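Local coordinates for protein transcriptional regulator nlh2 (Aquifex aeolicus, PDB 4G3V) that probably regulates transcription as a sigma-54-dependent activator, its GAF domain controlling activity and captured here in an inactive state, at residues R3-L6 and K7-N10; K134-D138 and K139-E143. All coordinates share one frame; numbering follows the deposited sequence.

In the fold
Contact 1 comes first along the chain, in the opening turns of helix 4-19. Contact 2 comes near the other end, where strand 125-135 leaves the antiparallel sheet of the GAF domain and helix 139-162 begins. Their centres are 16 Å apart and their nearest atoms about 6 Å apart, so they do not touch. Helix 139-162 relates them: it begins in contact 2, and L4 and E8 of contact 1 pack on N144, one residue beyond contact 2. The N-terminal helix is thus placed beside the C-terminal one. Contact 1 also reaches the second subunit, so it lies at the dimer interface, whereas contact 2 joins sheet and helix within one chain.

Contact 1 of 2, residues R3-L6 and K7-N10; sequences RLKL and KEIN
L4 and E8 meet one turn apart on helix 4-19, and their side chains cross obliquely. E8 OE2 lies against the branch point of the leucine, 3.5 Å from L4 CG, with both methyls slightly farther off. With chi1 at 179°, opposite the backbone N, the CB-CG bond of L4 leads toward the C-terminal end of the helix and brings CG up to the E8 carboxylate. The E8 chain is extended beyond CG and passes close over the backbone, with E8 CG 3.3 Å from L4 O. One oxygen of a buried carboxylate therefore rests on hydrocarbon. This setting may make the group somewhat easier to protonate.

I9 turns toward the preceding turn. Its CG1 branch packs against the carbonyl oxygen of K5, with I9 CG1 3.3 Å from K5 O and the CD1 methyl next to the same oxygen. L6 and N10 meet more loosely. The L6 side chain runs across that of N10, and its methyl faces the amide nitrogen, with L6 CD1 4.0 Å from N10 ND2.

Beneath these side chains the backbone makes regular i to i+4 helical bonds. E8 N donates to L4 O at 2.9 Å, and I9 N donates to K5 O at 2.9 Å. N10 N to L6 O is 3.0 Å, and K7 N to R3 O is longer at 3.2 Å.

L4, K7 and E8 pack on L40 at the end of helix 25-40. L4 and E8 also reach N144 of helix 139-162, and E8 touches F145 and T148 there. At the dimer interface, E8 OE1 makes a weak hydrogen bond to Q147 of the second subunit, while I9 packs on Y146 of that subunit's helix 139-162.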
loop_
_atom_site.group_PDB
_atom_site.type_symbol
_atom_site.label_atom_id
_atom_site.label_comp_id
_atom_site.label_asym_id
_atom_site.label_seq_id
_atom_site.Cartn_x
_atom_site.Cartn_y
_atom_site.Cartn_z
ATOM N N ARG A 3 0.910 -5.823 18.708
ATOM C CA ARG A 3 -0.255 -5.764 17.838
ATOM C C ARG A 3 0.134 -5.973 16.380
ATOM O O ARG A 3 1.064 -5.340 15.854
ATOM C CB ARG A 3 -0.980 -4.428 17.988
ATOM C CG ARG A 3 -2.321 -4.374 17.297
ATOM C CD ARG A 3 -3.228 -5.492 17.791
ATOM N NE ARG A 3 -4.504 -5.526 17.084
ATOM C CZ ARG A 3 -5.248 -6.617 16.916
ATOM N NH1 ARG A 3 -4.856 -7.794 17.396
ATOM N NH2 ARG A 3 -6.394 -6.531 16.253
ATOM N N LEU A 4 -0.611 -6.867 15.741
ATOM C CA LEU A 4 -0.387 -7.235 14.361
ATOM C C LEU A 4 -0.581 -6.051 13.417
ATOM O O LEU A 4 0.200 -5.864 12.488
ATOM C CB LEU A 4 -1.341 -8.362 13.987
ATOM C CG LEU A 4 -1.263 -8.859 12.548
ATOM C CD1 LEU A 4 0.166 -9.274 12.188
ATOM C CD2 LEU A 4 -2.233 -10.005 12.357
ATOM N N LYS A 5 -1.622 -5.258 13.638
ATOM C CA LYS A 5 -1.877 -4.132 12.751
ATOM C C LYS A 5 -0.674 -3.199 12.758
ATOM O O LYS A 5 -0.287 -2.659 11.717
ATOM C CB LYS A 5 -3.144 -3.377 13.157
ATOM C CG LYS A 5 -4.420 -4.103 12.776
ATOM C CD LYS A 5 -5.654 -3.281 13.102
ATOM C CE LYS A 5 -6.923 -4.014 12.710
ATOM N NZ LYS A 5 -8.135 -3.278 13.163
ATOM N N LEU A 6 -0.068 -3.031 13.929
ATOM C CA LEU A 6 1.087 -2.152 14.045
ATOM C C LEU A 6 2.276 -2.688 13.266
ATOM O O LEU A 6 2.953 -1.923 12.596
ATOM C CB LEU A 6 1.476 -1.953 15.506
ATOM C CG LEU A 6 1.292 -0.521 16.008
ATOM C CD1 LEU A 6 2.213 0.441 15.250
ATOM C CD2 LEU A 6 -0.170 -0.099 15.894
ATOM N N LYS A 7 2.531 -3.992 13.352
ATOM C CA LYS A 7 3.610 -4.602 12.571
ATOM C C LYS A 7 3.348 -4.505 11.072
ATOM O O LYS A 7 4.280 -4.347 10.286
ATOM C CB LYS A 7 3.816 -6.069 12.945
ATOM C CG LYS A 7 4.458 -6.293 14.298
ATOM C CD LYS A 7 4.631 -7.781 14.546
ATOM C CE LYS A 7 5.108 -8.081 15.956
ATOM N NZ LYS A 7 5.131 -9.552 16.225
ATOM N N GLU A 8 2.086 -4.600 10.671
ATOM C CA GLU A 8 1.725 -4.469 9.260
ATOM C C GLU A 8 1.979 -3.060 8.747
ATOM O O GLU A 8 2.486 -2.861 7.634
ATOM C CB GLU A 8 0.257 -4.852 9.058
ATOM C CG GLU A 8 0.020 -6.341 9.220
ATOM C CD GLU A 8 -1.452 -6.729 9.247
ATOM O OE1 GLU A 8 -2.330 -5.834 9.327
ATOM O OE2 GLU A 8 -1.722 -7.948 9.195
ATOM N N ILE A 9 1.639 -2.078 9.568
ATOM C CA ILE A 9 1.887 -0.690 9.204
ATOM C C ILE A 9 3.388 -0.461 9.069
ATOM O O ILE A 9 3.874 0.114 8.071
ATOM C CB ILE A 9 1.284 0.253 10.257
ATOM C CG1 ILE A 9 -0.250 0.247 10.123
ATOM C CG2 ILE A 9 1.830 1.660 10.096
ATOM C CD1 ILE A 9 -0.993 0.814 11.328
ATOM N N ASN A 10 4.132 -0.938 10.063
ATOM C CA ASN A 10 5.582 -0.768 10.051
ATOM C C ASN A 10 6.269 -1.493 8.890
ATOM O O ASN A 10 7.232 -0.970 8.307
ATOM C CB ASN A 10 6.181 -1.174 11.408
ATOM C CG ASN A 10 5.820 -0.183 12.516
ATOM O OD1 ASN A 10 5.578 0.997 12.245
ATOM N ND2 ASN A 10 5.781 -0.655 13.765
#

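Contact 2 of 2, residues K134-D138 and K139-E143; sequences KEFSD and KESLE
D138 is the N-cap of helix 139-162 and caps its start by accepting from S141, in a strand-turn-helix unit of the GAF domain. D138 OD1 accepts from S141 N at 2.9 Å, and the N-H points almost straight at it (175°). S141 OG donates to the same oxygen, D138 OD1, also at 2.9 Å. The two donors approach differently: the amide comes nearly along the C-O axis, the hydroxyl from above the carboxylate plane. D138 CG sits between the backbone N and the carbonyl carbon (chi1 55°), which brings OD1 forward over the first turn, to the N-H of S141. There the negative charge is probably favoured by the helix start.

Apolar packing joins the residue just after strand 125-135 to the helix. The side chains of F136 and L142 cross at about a right angle. L142 CD1 lies over one face of the F136 ring in a CH-pi contact, 3.7 Å from the ring centroid. The methyl is displaced toward the rim, and L142 CD1 comes nearest to F136 CE2, at 3.4 Å. The F136 ring also meets F145 edge-to-face, and both F136 and L142 pack on A114 of strand 113-122. An alanine in place of F136 would remove the ring and is likely to leave the L142 methyl without its aromatic face and F145 without its ring partner.

A water links the turn to the helix. It accepts from S137 N at 2.8 Å and donates to S141 OG at 2.9 Å, so this hydroxyl receives one hydrogen while giving its own to D138 OD1.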
loop_
_atom_site.group_PDB
_atom_site.type_symbol
_atom_site.label_atom_id
_atom_site.label_comp_id
_atom_site.label_asym_id
_atom_site.label_seq_id
_atom_site.Cartn_x
_atom_site.Cartn_y
_atom_site.Cartn_z
ATOM N N LYS A 134 1.942 -19.255 5.083
ATOM C CA LYS A 134 1.981 -18.927 6.491
ATOM C C LYS A 134 0.861 -19.638 7.246
ATOM O O LYS A 134 -0.240 -19.783 6.729
ATOM C CB LYS A 134 1.845 -17.417 6.665
ATOM C CG LYS A 134 1.806 -16.964 8.120
ATOM C CD LYS A 134 1.763 -15.444 8.199
ATOM C CE LYS A 134 1.440 -14.966 9.600
ATOM N NZ LYS A 134 2.523 -15.317 10.556
ATOM N N GLU A 135 1.152 -20.079 8.464
ATOM C CA GLU A 135 0.155 -20.738 9.304
ATOM C C GLU A 135 -0.833 -19.751 9.925
ATOM O O GLU A 135 -0.450 -18.688 10.399
ATOM C CB GLU A 135 0.838 -21.505 10.441
ATOM C CG GLU A 135 1.621 -22.727 10.014
ATOM C CD GLU A 135 1.985 -23.592 11.207
ATOM O OE1 GLU A 135 2.203 -23.026 12.299
ATOM O OE2 GLU A 135 2.033 -24.831 11.065
ATOM N N PHE A 136 -2.099 -20.146 9.953
ATOM C CA PHE A 136 -3.157 -19.373 10.588
ATOM C C PHE A 136 -4.039 -20.325 11.375
ATOM O O PHE A 136 -4.177 -21.497 11.010
ATOM C CB PHE A 136 -4.012 -18.665 9.549
ATOM C CG PHE A 136 -3.285 -17.601 8.796
ATOM C CD1 PHE A 136 -3.237 -16.307 9.281
ATOM C CD2 PHE A 136 -2.640 -17.896 7.612
ATOM C CE1 PHE A 136 -2.561 -15.323 8.596
ATOM C CE2 PHE A 136 -1.962 -16.911 6.910
ATOM C CZ PHE A 136 -1.924 -15.624 7.404
ATOM N N SER A 137 -4.656 -19.807 12.432
ATOM C CA SER A 137 -5.498 -20.611 13.309
ATOM C C SER A 137 -6.994 -20.325 13.134
ATOM O O SER A 137 -7.817 -20.884 13.856
ATOM C CB SER A 137 -5.091 -20.383 14.762
ATOM O OG SER A 137 -3.749 -20.790 14.971
ATOM N N ASP A 138 -7.340 -19.456 12.186
ATOM C CA ASP A 138 -8.743 -19.193 11.858
ATOM C C ASP A 138 -8.876 -18.387 10.568
ATOM O O ASP A 138 -8.007 -17.578 10.238
ATOM C CB ASP A 138 -9.447 -18.459 13.001
ATOM C CG ASP A 138 -8.741 -17.183 13.392
ATOM O OD1 ASP A 138 -8.829 -16.200 12.627
ATOM O OD2 ASP A 138 -8.103 -17.165 14.467
ATOM N N LYS A 139 -9.974 -18.608 9.851
ATOM C CA LYS A 139 -10.192 -17.971 8.555
ATOM C C LYS A 139 -10.219 -16.450 8.648
ATOM O O LYS A 139 -9.956 -15.756 7.665
ATOM C CB LYS A 139 -11.500 -18.466 7.935
ATOM C CG LYS A 139 -11.472 -19.926 7.515
ATOM C CD LYS A 139 -12.826 -20.377 6.988
ATOM C CE LYS A 139 -12.812 -21.846 6.584
ATOM N NZ LYS A 139 -14.170 -22.317 6.173
ATOM N N GLU A 140 -10.533 -15.931 9.829
ATOM C CA GLU A 140 -10.713 -14.495 9.994
ATOM C C GLU A 140 -9.393 -13.731 9.897
ATOM O O GLU A 140 -9.249 -12.840 9.064
ATOM C CB GLU A 140 -11.408 -14.200 11.322
ATOM C CG GLU A 140 -12.024 -12.817 11.388
ATOM C CD GLU A 140 -13.162 -12.740 12.380
ATOM O OE1 GLU A 140 -13.575 -13.801 12.896
ATOM O OE2 GLU A 140 -13.644 -11.616 12.642
ATOM N N SER A 141 -8.436 -14.080 10.748
ATOM C CA SER A 141 -7.117 -13.454 10.722
ATOM C C SER A 141 -6.412 -13.651 9.372
ATOM O O SER A 141 -5.515 -12.894 9.010
ATOM C CB SER A 141 -6.247 -14.025 11.842
ATOM O OG SER A 141 -6.133 -15.436 11.728
ATOM N N LEU A 142 -6.810 -14.680 8.637
ATOM C CA LEU A 142 -6.261 -14.912 7.311
ATOM C C LEU A 142 -6.741 -13.819 6.355
ATOM O O LEU A 142 -5.969 -13.301 5.546
ATOM C CB LEU A 142 -6.673 -16.294 6.808
ATOM C CG LEU A 142 -6.282 -16.647 5.374
ATOM C CD1 LEU A 142 -4.795 -16.441 5.135
ATOM C CD2 LEU A 142 -6.667 -18.084 5.082
ATOM N N GLU A 143 -8.016 -13.458 6.464
ATOM C CA GLU A 143 -8.591 -12.429 5.603
ATOM C C GLU A 143 -7.937 -11.070 5.840
ATOM O O GLU A 143 -7.688 -10.317 4.896
ATOM C CB GLU A 143 -10.106 -12.333 5.807
ATOM C CG GLU A 143 -10.882 -13.531 5.253
ATOM C CD GLU A 143 -12.387 -13.433 5.505
ATOM O OE1 GLU A 143 -12.890 -12.303 5.706
ATOM O OE2 GLU A 143 -13.065 -14.488 5.504
HETATM O O HOH W 1 -4.252 -17.147 13.036
#